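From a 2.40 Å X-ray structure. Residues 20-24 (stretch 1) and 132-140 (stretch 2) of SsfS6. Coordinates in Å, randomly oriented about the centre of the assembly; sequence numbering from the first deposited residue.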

# COMPACT_ATOMS: atom_id res chain seq x y z
N VAL A 20 -13.46 -4.71 2.56
CA VAL A 20 -13.63 -3.67 1.55
C VAL A 20 -14.20 -4.29 0.29
O VAL A 20 -13.55 -5.10 -0.37
CB VAL A 20 -12.29 -2.98 1.22
CG1 VAL A 20 -12.53 -1.75 0.34
CG2 VAL A 20 -11.57 -2.59 2.50
N ILE A 21 -15.43 -3.92 -0.05
CA ILE A 21 -16.11 -4.49 -1.21
C ILE A 21 -16.06 -3.51 -2.38
O ILE A 21 -16.71 -2.46 -2.36
CB ILE A 21 -17.55 -4.90 -0.87
CG1 ILE A 21 -17.52 -6.08 0.11
CG2 ILE A 21 -18.33 -5.26 -2.14
CD1 ILE A 21 -18.88 -6.58 0.55
N ALA A 22 -15.28 -3.86 -3.40
CA ALA A 22 -14.98 -2.96 -4.51
C ALA A 22 -15.59 -3.42 -5.83
O ALA A 22 -16.27 -4.44 -5.89
CB ALA A 22 -13.47 -2.78 -4.65
N GLY A 23 -15.32 -2.66 -6.89
CA GLY A 23 -15.96 -2.88 -8.18
C GLY A 23 -15.23 -3.82 -9.13
O GLY A 23 -14.55 -4.75 -8.70
N CYS A 24 -15.38 -3.57 -10.43
CA CYS A 24 -14.80 -4.44 -11.45
C CYS A 24 -13.87 -3.68 -12.40
O CYS A 24 -13.36 -4.26 -13.36
CB CYS A 24 -15.90 -5.16 -12.24
SG CYS A 24 -16.95 -4.06 -13.22
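Stretch 2 (132-140) YSLTGPLVA

Stretch 2 approaches as a loop, Y132 to L134, that turns into a helix at T135; the helix is supported by V139 N to T135 O (3.0 Å) and A140 N to G136 O (2.9 Å), while G136 N to S133 O, at 3.4 Å, is weak. The register runs in reverse: the CA atoms of I21 and G136 lie 5.5 Å apart, those of G23 and S133 6.1 Å, so the later residue of stretch 1 meets the earlier one of stretch 2.

I21, at the end of the strand, makes the largest single contribution, 96 of the 218 Å² buried on both sides together. Its CA-to-CB bond points toward the helix, and chi1 m (-68°) with chi2 t (179°) extends CG1 and CD1 along the helix start. CD1 lies 3.8 Å from G136 CA and 3.9 Å from V139 CG2, an apolar contact, while I21 CG2 packs 3.8 Å from T135 CB. V139 (chi1 t) and T135 (chi1 m), four residues apart, both point toward I21, as one helical turn predicts. G136 offers bare backbone between them.

S133, chi1 m (-66°), also points toward stretch 1. Its CB is 3.8 Å from I21 O, and its OG is 3.9 Å from G23 N, too long for a hydrogen bond. No hydrogen bond crosses the interface; the fit rests on packing.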

# COMPACT_ATOMS: atom_id res chain seq x y z
N TYR A 132 -21.49 3.39 -5.32
CA TYR A 132 -22.22 2.63 -6.35
C TYR A 132 -21.95 1.13 -6.29
O TYR A 132 -22.54 0.36 -7.04
CB TYR A 132 -21.90 3.16 -7.75
CG TYR A 132 -22.38 4.57 -8.02
CD1 TYR A 132 -23.40 5.14 -7.27
CD2 TYR A 132 -21.81 5.33 -9.03
CE1 TYR A 132 -23.84 6.44 -7.53
CE2 TYR A 132 -22.23 6.61 -9.30
CZ TYR A 132 -23.25 7.16 -8.54
OH TYR A 132 -23.67 8.45 -8.80
N SER A 133 -21.04 0.71 -5.41
CA SER A 133 -20.82 -0.71 -5.15
C SER A 133 -21.83 -1.21 -4.13
O SER A 133 -21.55 -1.28 -2.94
CB SER A 133 -19.41 -0.96 -4.64
OG SER A 133 -18.44 -0.65 -5.63
N LEU A 134 -23.02 -1.58 -4.61
CA LEU A 134 -24.14 -1.90 -3.74
C LEU A 134 -24.07 -3.31 -3.15
O LEU A 134 -24.93 -3.72 -2.38
CB LEU A 134 -25.46 -1.71 -4.49
CG LEU A 134 -25.79 -0.27 -4.90
CD1 LEU A 134 -27.14 -0.20 -5.59
CD2 LEU A 134 -25.75 0.65 -3.68
N THR A 135 -23.03 -4.06 -3.52
CA THR A 135 -22.82 -5.37 -2.92
C THR A 135 -22.49 -5.19 -1.44
O THR A 135 -22.90 -5.99 -0.61
CB THR A 135 -21.68 -6.14 -3.62
OG1 THR A 135 -21.98 -6.31 -5.01
CG2 THR A 135 -21.49 -7.51 -2.98
N GLY A 136 -21.78 -4.11 -1.12
CA GLY A 136 -21.42 -3.81 0.25
C GLY A 136 -22.61 -3.72 1.18
O GLY A 136 -22.77 -4.56 2.07
N PRO A 137 -23.46 -2.69 1.00
CA PRO A 137 -24.67 -2.49 1.80
C PRO A 137 -25.53 -3.75 1.92
O PRO A 137 -26.13 -3.99 2.96
CB PRO A 137 -25.43 -1.42 1.03
CG PRO A 137 -24.38 -0.67 0.30
CD PRO A 137 -23.31 -1.66 -0.04
N LEU A 138 -25.58 -4.55 0.85
CA LEU A 138 -26.37 -5.77 0.87
C LEU A 138 -25.77 -6.80 1.82
O LEU A 138 -26.46 -7.32 2.69
CB LEU A 138 -26.46 -6.38 -0.54
CG LEU A 138 -27.28 -7.67 -0.60
CD1 LEU A 138 -28.68 -7.45 -0.05
CD2 LEU A 138 -27.33 -8.21 -2.03
N VAL A 139 -24.48 -7.08 1.67
CA VAL A 139 -23.81 -8.04 2.54
C VAL A 139 -23.91 -7.59 3.99
O VAL A 139 -24.21 -8.39 4.88
CB VAL A 139 -22.32 -8.21 2.17
CG1 VAL A 139 -21.64 -9.16 3.15
CG2 VAL A 139 -22.17 -8.72 0.75
N ALA A 140 -23.67 -6.31 4.23
CA ALA A 140 -23.78 -5.73 5.56
C ALA A 140 -25.17 -5.96 6.14
O ALA A 140 -25.32 -6.47 7.25
CB ALA A 140 -23.46 -4.24 5.51